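Local coordinates for hypothetical protein AQ_1354 (Aquifex aeolicus, PDB 1OZ9), which is probably a single-strand-specific zinc endoribonuclease of the YbeY family, acting in 16S rRNA 3'-end maturation and 70S ribosome quality control, at residues D23-E26 against K27-E30; Q91-A94 against E95-R99; L138-Y141 against V142-K145. All coordinates share one frame; numbering follows the deposited sequence.

Interaction 1: residues D23-E26 against K27-E30; sequences DKIE and KWAE
Lys-27 to Glu-30 each bond through the backbone to the residue four places earlier, Asp-23 to Glu-26. These are four successive i to i+4 bonds of one alpha helix. The straightest runs from Trp-28 N to Lys-24 O, 2.9 Å with an angle of 173° at the hydrogen.

The carbonyl of Lys-24 has a second role. Lys-24 O lies over one face of the Trp-28 indole, toward the rim, 3.3 Å from CD2 of Trp-28. Trp-28 CG is anti to its own carbonyl carbon (chi1 -70°), which folds the ring back over the preceding turn. There CZ3 of Trp-28 also meets CG1 of Ile-25, at 4.4 Å. Glu-26 and Glu-30 run side by side and point the same way. Glu-26 OE2 and Glu-30 OE2 are 3.6 Å apart, and the carboxylate planes stand 82° to each other. The two like charges probably repel, and one pKa may be raised.

Helix 22-35 is the crossover of a beta-alpha-beta unit between strands 10-15 and 41-48. Ile-25 and Ala-29 pack on both strands. Trp-28 leans on Glu-106, Lys-110 and Ile-113 of helix 105-120, and Lys-24 forms a salt bridge with Glu-106 there.

Interaction 2: residues Q91-A94 against E95-R99; sequences QDTA and ERQAR
The guanidinium of Arg-96 lies over the carbonyl of Asp-92. Asp-92 O sits on one face of the Arg-96 guanidinium, 3.8 Å above the plane and over its centre. Thr-93 OG1 approaches the same group obliquely. Thr-93 OG1 takes a weak hydrogen bond from Arg-96 NH1, 3.4 Å long and bent to 124°. Arg-96 NH2 also comes within 3.9 Å of Asp-92 CB. The arginine reaches back in this way because CG is anti to its carbonyl carbon (chi1 -72°) and the chain bends at chi3.

CG2, the other branch of Thr-93, packs across the end of the Gln-97 side chain. Glu-95 folds back over the first turn, with Glu-95 CG 3.3 Å from Gln-91 O. Backbone bonds join Glu-95, Gln-97 and Ala-98 to the residues four places earlier. The bond from Arg-96 N to Asp-92 O is weak at 3.4 Å. A water lies 2.8 Å from Asp-92 OD1, but its 2.4 Å approach to Glu-95 OE1 is too short to be trusted.

Ala-94 packs on Leu-105 and Leu-112 of helix 105-120. Ser-90 OG is hydrogen-bonded to Thr-93 N, consistent with an N-cap. Asp-50 gathers polar groups from the start of helix 91-101. Outside the two segments, Asp-50 forms a salt bridge with Arg-96, accepts a hydrogen bond from Thr-93 OG1, and gives its backbone N to Asp-92 OD2. Asp-50 probably balances much of the positive charge of Arg-96. The carbonyl of Asp-92 may add some electrostatic stabilisation.

Interaction 3: residues L138-Y141 against V142-K145; sequences LENY and VLSK
Tyr-141 O accepts two hydrogen bonds, both from the same face of its plane. Lys-145 N reaches Tyr-141 O at 3.1 Å. Ser-144 OG reaches the same Tyr-141 O at 2.6 Å. The hydroxyl of Ser-144 sits between its own backbone N and carbonyl carbon (chi1 76°), which turns it back to the carbonyl three residues earlier. Val-142, Leu-143 and Ser-144 make regular i to i+4 backbone bonds to Leu-138, Glu-139 and Asn-140.

The other contacts are van der Waals. Lys-145 passes across the Tyr-141 ring. Lys-145 CG lies over one face of the Tyr-141 ring, 4.1 Å above the plane and toward the rim. A bend at chi2 then carries Lys-145 CE to within 3.6 Å of Tyr-141 OH. Glu-139 and Leu-143 run alongside each other, with CG of Glu-139 4.1 Å from CD1 of Leu-143. Val-142 CG2 rests near Leu-138 O.

Glu-139 has its polar partners outside the two segments. Its OE1 forms a salt bridge with Arg-136, and its OE2 is hydrogen-bonded to ND1 of His-115. His-115 is a predicted ligand of the catalytic zinc. Val-142 and Leu-143 pack on Val-114 of helix 105-120. A buried acid bonded to a histidine in this way is characteristic of the second shell of a zinc site, where it can fix the orientation of the imidazole.

In the fold
All three interactions are short helical segments, on helices packed on helix 105-120, which carries His-115 and His-119, two predicted zinc ligands. They do not touch one another. The centres of interactions 1 and 3 are about 15 Å apart, and those of interactions 2 and 3 about 21 Å. Interaction 3 comes nearest the predicted site: the side chain of Glu-139 is about 3 Å from that of His-115 and about 7 Å from that of His-125. In interaction 2 the side chain of Gln-97 is about 9 Å from that of His-115. The side chain of Trp-28 in interaction 1 is about 12 Å from that of His-115.

Interaction 1: residues D23-E26 against K27-E30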
# COMPACT_ATOMS: atom_id res chain seq x y z
N ASP A 23 0.06 3.53 14.76
CA ASP A 23 -1.37 3.77 14.80
C ASP A 23 -1.86 4.63 13.64
O ASP A 23 -3.02 4.50 13.21
CB ASP A 23 -1.82 4.35 16.15
CG ASP A 23 -1.16 5.69 16.50
OD1 ASP A 23 -0.09 6.07 15.96
OD2 ASP A 23 -1.66 6.45 17.35
N LYS A 24 -1.01 5.49 13.10
CA LYS A 24 -1.42 6.30 11.95
C LYS A 24 -1.51 5.43 10.69
O LYS A 24 -2.45 5.56 9.90
CB LYS A 24 -0.45 7.47 11.70
CG LYS A 24 -0.70 8.67 12.58
CD LYS A 24 0.19 9.88 12.16
CE LYS A 24 -0.21 11.14 12.90
NZ LYS A 24 0.83 12.25 12.89
N ILE A 25 -0.53 4.55 10.51
CA ILE A 25 -0.53 3.67 9.38
C ILE A 25 -1.75 2.77 9.49
O ILE A 25 -2.45 2.51 8.49
CB ILE A 25 0.78 2.85 9.33
CG1 ILE A 25 1.95 3.75 8.88
CG2 ILE A 25 0.64 1.66 8.41
CD1 ILE A 25 3.30 3.16 9.22
N GLU A 26 -2.02 2.28 10.70
CA GLU A 26 -3.16 1.39 10.88
C GLU A 26 -4.48 2.09 10.51
O GLU A 26 -5.32 1.52 9.78
CB GLU A 26 -3.23 0.88 12.32
CG GLU A 26 -3.97 -0.44 12.44
CD GLU A 26 -4.02 -0.99 13.87
OE1 GLU A 26 -3.01 -0.89 14.62
OE2 GLU A 26 -5.09 -1.53 14.23
N LYS A 27 -4.65 3.32 11.02
CA LYS A 27 -5.82 4.14 10.75
C LYS A 27 -6.01 4.45 9.24
O LYS A 27 -7.12 4.26 8.73
CB LYS A 27 -5.86 5.42 11.61
CG LYS A 27 -6.77 6.57 11.08
CD LYS A 27 -6.72 7.83 11.96
CE LYS A 27 -6.95 9.16 11.17
NZ LYS A 27 -8.26 9.86 11.46
N TRP A 28 -4.95 4.89 8.54
CA TRP A 28 -5.04 5.14 7.09
C TRP A 28 -5.50 3.88 6.37
O TRP A 28 -6.39 3.93 5.51
CB TRP A 28 -3.69 5.56 6.50
CG TRP A 28 -3.28 6.92 6.95
CD1 TRP A 28 -4.08 7.96 7.24
CD2 TRP A 28 -1.95 7.36 7.16
NE1 TRP A 28 -3.34 9.06 7.60
CE2 TRP A 28 -2.02 8.71 7.58
CE3 TRP A 28 -0.70 6.76 7.03
CZ2 TRP A 28 -0.89 9.46 7.89
CZ3 TRP A 28 0.42 7.52 7.33
CH2 TRP A 28 0.32 8.84 7.75
N ALA A 29 -4.89 2.75 6.72
CA ALA A 29 -5.25 1.49 6.09
C ALA A 29 -6.71 1.11 6.38
O ALA A 29 -7.43 0.71 5.45
CB ALA A 29 -4.30 0.38 6.52
N GLU A 30 -7.15 1.26 7.63
CA GLU A 30 -8.54 0.96 7.98
C GLU A 30 -9.51 1.91 7.27
O GLU A 30 -10.57 1.47 6.77
CB GLU A 30 -8.77 1.00 9.51
CG GLU A 30 -8.02 -0.12 10.24
CD GLU A 30 -8.21 -0.07 11.74
OE1 GLU A 30 -8.48 1.04 12.26
OE2 GLU A 30 -8.11 -1.13 12.40

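Interaction 2: residues Q91-A94 against E95-R99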
# COMPACT_ATOMS: atom_id res chain seq x y z
N GLN A 91 10.57 2.86 3.61
CA GLN A 91 10.71 4.18 4.16
C GLN A 91 11.82 4.97 3.48
O GLN A 91 11.70 6.17 3.30
CB GLN A 91 10.98 4.11 5.68
CG GLN A 91 11.10 5.48 6.31
CD GLN A 91 11.43 5.38 7.79
OE1 GLN A 91 12.59 5.57 8.21
NE2 GLN A 91 10.43 5.09 8.57
N ASP A 92 12.92 4.30 3.14
CA ASP A 92 14.05 4.96 2.51
C ASP A 92 13.64 5.63 1.21
O ASP A 92 14.00 6.78 0.94
CB ASP A 92 15.13 3.95 2.14
CG ASP A 92 15.82 3.35 3.35
OD1 ASP A 92 15.76 3.94 4.47
OD2 ASP A 92 16.46 2.28 3.24
N THR A 93 12.92 4.89 0.37
CA THR A 93 12.51 5.44 -0.90
C THR A 93 11.42 6.46 -0.70
O THR A 93 11.45 7.49 -1.36
CB THR A 93 12.07 4.33 -1.87
OG1 THR A 93 13.24 3.62 -2.29
CG2 THR A 93 11.51 4.92 -3.18
N ALA A 94 10.49 6.18 0.21
CA ALA A 94 9.41 7.12 0.52
C ALA A 94 9.99 8.49 0.93
O ALA A 94 9.48 9.54 0.52
CB ALA A 94 8.52 6.54 1.65
N GLU A 95 11.05 8.48 1.73
CA GLU A 95 11.65 9.75 2.17
C GLU A 95 12.19 10.56 1.00
O GLU A 95 12.01 11.77 0.94
CB GLU A 95 12.76 9.54 3.22
CG GLU A 95 12.26 9.18 4.62
CD GLU A 95 13.42 9.00 5.59
OE1 GLU A 95 14.30 8.14 5.29
OE2 GLU A 95 13.48 9.72 6.62
N ARG A 96 12.85 9.87 0.06
CA ARG A 96 13.42 10.55 -1.10
C ARG A 96 12.35 11.12 -1.99
O ARG A 96 12.50 12.22 -2.53
CB ARG A 96 14.31 9.62 -1.94
CG ARG A 96 15.65 9.26 -1.31
CD ARG A 96 16.53 8.36 -2.19
NE ARG A 96 17.19 7.35 -1.37
CZ ARG A 96 16.89 6.05 -1.40
NH1 ARG A 96 15.97 5.59 -2.23
NH2 ARG A 96 17.53 5.20 -0.60
N GLN A 97 11.27 10.36 -2.16
CA GLN A 97 10.18 10.82 -3.01
C GLN A 97 9.49 12.00 -2.37
O GLN A 97 9.17 13.00 -3.04
CB GLN A 97 9.18 9.67 -3.33
CG GLN A 97 9.74 8.71 -4.36
CD GLN A 97 8.89 7.47 -4.65
OE1 GLN A 97 7.75 7.31 -4.16
NE2 GLN A 97 9.44 6.59 -5.46
N ALA A 98 9.27 11.90 -1.07
CA ALA A 98 8.64 12.99 -0.34
C ALA A 98 9.50 14.24 -0.55
O ALA A 98 8.96 15.31 -0.78
CB ALA A 98 8.52 12.65 1.17
N ARG A 99 10.82 14.08 -0.49
CA ARG A 99 11.74 15.22 -0.68
C ARG A 99 11.58 15.77 -2.10
O ARG A 99 11.46 16.97 -2.31
CB ARG A 99 13.20 14.78 -0.43
CG ARG A 99 14.26 15.83 -0.77
CD ARG A 99 15.70 15.47 -0.31
NE ARG A 99 16.34 14.51 -1.20
CZ ARG A 99 16.76 13.29 -0.83
NH1 ARG A 99 16.61 12.90 0.43
NH2 ARG A 99 17.34 12.48 -1.71
O HOH W 1 14.60 5.86 6.12

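Interaction 3: residues L138-Y141 against V142-K145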
# COMPACT_ATOMS: atom_id res chain seq x y z
N LEU A 138 -9.98 5.20 -8.83
CA LEU A 138 -10.16 4.56 -7.51
C LEU A 138 -9.20 5.11 -6.46
O LEU A 138 -9.56 5.37 -5.31
CB LEU A 138 -10.00 3.04 -7.62
CG LEU A 138 -10.54 2.30 -6.39
CD1 LEU A 138 -12.02 2.68 -6.25
CD2 LEU A 138 -10.39 0.80 -6.58
N GLU A 139 -7.96 5.30 -6.85
CA GLU A 139 -6.97 5.83 -5.95
C GLU A 139 -7.34 7.26 -5.51
O GLU A 139 -7.26 7.61 -4.32
CB GLU A 139 -5.64 5.81 -6.70
CG GLU A 139 -4.46 6.35 -5.93
CD GLU A 139 -3.18 6.22 -6.73
OE1 GLU A 139 -3.20 6.57 -7.93
OE2 GLU A 139 -2.17 5.78 -6.16
N ASN A 140 -7.73 8.09 -6.49
CA ASN A 140 -8.18 9.45 -6.20
C ASN A 140 -9.40 9.46 -5.26
O ASN A 140 -9.41 10.18 -4.27
CB ASN A 140 -8.45 10.19 -7.50
CG ASN A 140 -7.16 10.68 -8.13
OD1 ASN A 140 -6.12 10.59 -7.52
ND2 ASN A 140 -7.24 11.20 -9.33
N TYR A 141 -10.38 8.61 -5.54
CA TYR A 141 -11.53 8.49 -4.64
C TYR A 141 -11.11 8.17 -3.20
O TYR A 141 -11.58 8.80 -2.26
CB TYR A 141 -12.51 7.43 -5.15
CG TYR A 141 -13.71 7.16 -4.24
CD1 TYR A 141 -14.83 7.98 -4.28
CD2 TYR A 141 -13.70 6.09 -3.34
CE1 TYR A 141 -15.92 7.74 -3.47
CE2 TYR A 141 -14.82 5.84 -2.52
CZ TYR A 141 -15.91 6.67 -2.59
OH TYR A 141 -17.02 6.46 -1.79
N VAL A 142 -10.24 7.19 -3.02
CA VAL A 142 -9.85 6.79 -1.67
C VAL A 142 -9.08 7.93 -0.99
O VAL A 142 -9.35 8.27 0.17
CB VAL A 142 -9.01 5.50 -1.70
CG1 VAL A 142 -8.44 5.22 -0.32
CG2 VAL A 142 -9.89 4.33 -2.19
N LEU A 143 -8.17 8.54 -1.73
CA LEU A 143 -7.43 9.68 -1.20
C LEU A 143 -8.39 10.78 -0.75
O LEU A 143 -8.21 11.37 0.31
CB LEU A 143 -6.45 10.24 -2.24
CG LEU A 143 -5.23 9.34 -2.51
CD1 LEU A 143 -4.49 9.80 -3.80
CD2 LEU A 143 -4.29 9.33 -1.33
N SER A 144 -9.42 11.05 -1.55
CA SER A 144 -10.38 12.08 -1.18
C SER A 144 -11.09 11.73 0.13
O SER A 144 -11.44 12.61 0.92
CB SER A 144 -11.38 12.33 -2.31
OG SER A 144 -12.34 11.29 -2.37
N LYS A 145 -11.28 10.44 0.37
CA LYS A 145 -11.96 9.99 1.58
C LYS A 145 -11.05 10.08 2.81
O LYS A 145 -11.55 10.17 3.94
CB LYS A 145 -12.47 8.56 1.42
CG LYS A 145 -13.61 8.42 0.44
CD LYS A 145 -14.94 8.83 1.08
CE LYS A 145 -15.89 9.36 0.03
NZ LYS A 145 -17.23 9.75 0.58